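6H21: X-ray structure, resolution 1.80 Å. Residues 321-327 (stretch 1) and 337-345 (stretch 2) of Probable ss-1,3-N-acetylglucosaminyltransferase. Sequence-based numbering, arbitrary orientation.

Stretch 1 321-327: QIFNLKL
Stretch 2 (337-345) AVMIADKLL

Packing of the start of one helix against turns of another in a probable ss-1,3-N-acetylglucosaminyltransferase. Phe-323 (phi/psi -92/6) is the N-cap residue, and the helix runs from Asn-324 through Leu-327 and beyond, with phi from -55 to -68° and psi from -45 to -48°. Asn-324 N donates a hydrogen bond to Gln-321 O at 3.0 Å, and Leu-327 N donates one to Phe-323 O at 3.0 Å, the latter a regular i to i-4 helical link. In the second stretch Ala-337 to Leu-344 are helical, in a helix that begins earlier in the chain, held by the hydrogen bonds Ala-341 N to Ala-337 O (2.8 Å), Asp-342 N to Val-338 O (2.9 Å), Lys-343 N to Met-339 O (3.1 Å) and Leu-344 N to Ile-340 O (3.1 Å). Leu-345 N continues the pattern to Ala-341 O at 3.1 Å; its hydrogen bond to Asp-342 O, at 3.4 Å, is weak.

The chains run in opposing senses, Lys-326 lying beside Ala-341 (CA to CA 5.1 Å) and Ile-322 beside Leu-345 (CA to CA 7.4 Å). The closer pair is possible because Ala-341 places no more than a methyl between the backbones: its CB points toward the first stretch and sits 3.6 Å from Lys-326 CA and 3.8 Å from Lys-326 CB. Together the two stretches bury 413 Å².

The CA-to-CB bond of Lys-326 points sideways to the second stretch, yet its fully extended chain (chi1 to chi4 all t) carries the amine to the second helix. There Lys-326 NZ forms a salt bridge with Asp-342, donating a hydrogen bond to Asp-342 OD1 at 2.6 Å, a short charged contact and the sole hydrogen bond between the stretches. The CA-to-CB bond of Asp-342 is also sideways; chi1 of -86° (m) and chi2 of -18° bring its carboxylate to the amine. Lys-326 NZ has a further hydrogen bond elsewhere in the structure. The methylenes of the same lysine serve as apolar surface: Lys-326 CD lies 3.9 Å from Leu-345 CD1, and Lys-326 CE lies 4.4 Å from CG1 of Val-338 (chi1 t).

Among the apolar contacts, Leu-325 (chi1 t, chi2 p) points toward the second helix and spans one of its turns, with Leu-325 CG 3.8 Å from Ala-341 CB and Leu-325 CD2 4.0 Å from Leu-344 CD1. Leu-344 (chi1 m, chi2 t) also points toward its partner. Leu-345, in the same rotamer, has the largest covered area in its stretch, 81 Å². Leu-345 CD2 approaches Ile-322, 3.4 Å from the backbone Ile-322 O and 4.2 Å from Ile-322 CB; Ile-322 has chi1 p and chi2 t. Leu-345 CD1 makes the closest approach to the ring, 4.1 Å from Phe-323 CD1, and lies oblique to it. Phe-323 CB points away, but chi1 of -70° (m) and chi2 of -62° bring the ring back within reach.

Gln-321, Asn-324 and Leu-327 in the first stretch, and Met-339 and Lys-343 in the second, bury no area here.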

# COMPACT_ATOMS: atom_id res chain seq x y z
N GLN C 321 4.01 -13.12 -10.64
CA GLN C 321 4.58 -11.93 -10.00
C GLN C 321 3.49 -10.95 -9.54
O GLN C 321 3.74 -10.21 -8.62
CB GLN C 321 5.65 -11.25 -10.87
CG GLN C 321 7.06 -11.80 -10.64
CD GLN C 321 7.44 -12.10 -9.20
OE1 GLN C 321 7.79 -11.21 -8.43
NE2 GLN C 321 7.38 -13.37 -8.81
N ILE C 322 2.28 -10.98 -10.11
CA ILE C 322 1.21 -10.15 -9.57
C ILE C 322 1.01 -10.43 -8.07
O ILE C 322 0.47 -9.60 -7.37
CB ILE C 322 -0.13 -10.32 -10.31
CG1 ILE C 322 -0.58 -11.78 -10.37
CG2 ILE C 322 -0.09 -9.68 -11.68
CD1 ILE C 322 -2.02 -11.95 -10.79
N PHE C 323 1.40 -11.62 -7.57
CA PHE C 323 1.13 -11.97 -6.18
C PHE C 323 2.29 -11.60 -5.26
O PHE C 323 2.25 -11.99 -4.06
CB PHE C 323 0.80 -13.46 -6.05
CG PHE C 323 -0.52 -13.87 -6.64
CD1 PHE C 323 -1.70 -13.34 -6.15
CD2 PHE C 323 -0.59 -14.80 -7.67
CE1 PHE C 323 -2.92 -13.68 -6.71
CE2 PHE C 323 -1.81 -15.15 -8.22
CZ PHE C 323 -2.97 -14.57 -7.75
N ASN C 324 3.32 -10.91 -5.78
CA ASN C 324 4.56 -10.68 -5.01
C ASN C 324 4.26 -10.01 -3.66
O ASN C 324 4.79 -10.41 -2.66
CB ASN C 324 5.63 -9.88 -5.78
CG ASN C 324 5.40 -8.37 -5.97
OD1 ASN C 324 4.30 -7.92 -6.31
ND2 ASN C 324 6.45 -7.58 -5.83
N LEU C 325 3.45 -8.95 -3.68
CA LEU C 325 3.12 -8.14 -2.48
C LEU C 325 2.27 -8.96 -1.51
O LEU C 325 2.54 -8.98 -0.30
CB LEU C 325 2.36 -6.88 -2.92
CG LEU C 325 1.83 -6.01 -1.78
CD1 LEU C 325 2.95 -5.56 -0.86
CD2 LEU C 325 1.08 -4.81 -2.33
N LYS C 326 1.25 -9.65 -2.02
CA LYS C 326 0.33 -10.43 -1.16
C LYS C 326 1.12 -11.50 -0.40
O LYS C 326 1.01 -11.62 0.82
CB LYS C 326 -0.84 -11.01 -1.96
CG LYS C 326 -1.88 -11.74 -1.11
CD LYS C 326 -3.16 -12.03 -1.83
CE LYS C 326 -4.20 -12.64 -0.91
NZ LYS C 326 -5.54 -12.67 -1.52
N LEU C 327 2.02 -12.18 -1.11
CA LEU C 327 2.82 -13.23 -0.54
C LEU C 327 3.76 -12.66 0.52
O LEU C 327 3.89 -13.23 1.58
CB LEU C 327 3.59 -13.97 -1.65
CG LEU C 327 4.55 -15.05 -1.16
CD1 LEU C 327 3.80 -16.09 -0.36
CD2 LEU C 327 5.25 -15.71 -2.33
N ALA C 337 -1.26 -4.88 5.21
CA ALA C 337 -0.57 -5.12 3.95
C ALA C 337 -1.33 -6.13 3.10
O ALA C 337 -1.40 -5.96 1.90
CB ALA C 337 0.85 -5.54 4.20
N VAL C 338 -1.95 -7.16 3.70
CA VAL C 338 -2.75 -8.11 2.89
C VAL C 338 -3.99 -7.39 2.33
O VAL C 338 -4.32 -7.53 1.14
CB VAL C 338 -3.11 -9.39 3.66
CG1 VAL C 338 -3.92 -10.35 2.80
CG2 VAL C 338 -1.86 -10.08 4.21
N MET C 339 -4.67 -6.63 3.18
CA MET C 339 -5.80 -5.82 2.79
C MET C 339 -5.42 -4.94 1.59
O MET C 339 -6.14 -4.89 0.60
CB MET C 339 -6.28 -4.94 3.94
CG MET C 339 -6.98 -5.70 5.05
SD MET C 339 -7.38 -4.63 6.43
CE MET C 339 -8.80 -3.75 5.81
N ILE C 340 -4.27 -4.27 1.68
CA ILE C 340 -3.81 -3.37 0.61
C ILE C 340 -3.51 -4.21 -0.64
O ILE C 340 -3.96 -3.89 -1.69
CB ILE C 340 -2.61 -2.53 1.08
CG1 ILE C 340 -3.01 -1.51 2.15
CG2 ILE C 340 -1.93 -1.86 -0.10
CD1 ILE C 340 -1.86 -1.07 3.02
N ALA C 341 -2.80 -5.32 -0.47
CA ALA C 341 -2.45 -6.20 -1.62
C ALA C 341 -3.72 -6.61 -2.37
O ALA C 341 -3.76 -6.59 -3.62
CB ALA C 341 -1.68 -7.40 -1.16
N ASP C 342 -4.79 -6.92 -1.62
CA ASP C 342 -6.04 -7.40 -2.23
C ASP C 342 -6.74 -6.26 -2.98
O ASP C 342 -7.34 -6.52 -4.02
CB ASP C 342 -6.98 -8.03 -1.20
CG ASP C 342 -6.70 -9.50 -0.95
OD1 ASP C 342 -6.02 -10.15 -1.81
OD2 ASP C 342 -7.18 -10.02 0.07
N LYS C 343 -6.68 -5.03 -2.45
CA LYS C 343 -7.24 -3.85 -3.15
C LYS C 343 -6.51 -3.57 -4.47
O LYS C 343 -7.12 -2.99 -5.40
CB LYS C 343 -7.19 -2.60 -2.26
CG LYS C 343 -8.40 -2.45 -1.35
CD LYS C 343 -8.20 -1.44 -0.26
CE LYS C 343 -9.15 -1.68 0.90
NZ LYS C 343 -10.56 -1.69 0.45
N LEU C 344 -5.21 -3.92 -4.55
CA LEU C 344 -4.42 -3.65 -5.75
C LEU C 344 -4.55 -4.76 -6.80
O LEU C 344 -4.34 -4.50 -7.97
CB LEU C 344 -2.96 -3.43 -5.34
CG LEU C 344 -2.71 -2.14 -4.56
CD1 LEU C 344 -1.28 -2.08 -4.07
CD2 LEU C 344 -3.06 -0.90 -5.38
N LEU C 345 -4.93 -5.98 -6.40
CA LEU C 345 -5.15 -7.11 -7.31
C LEU C 345 -6.49 -6.95 -8.06
O LEU C 345 -7.42 -6.24 -7.59
CB LEU C 345 -5.10 -8.41 -6.51
CG LEU C 345 -3.70 -8.88 -6.13
CD1 LEU C 345 -3.74 -9.97 -5.08
CD2 LEU C 345 -2.94 -9.37 -7.36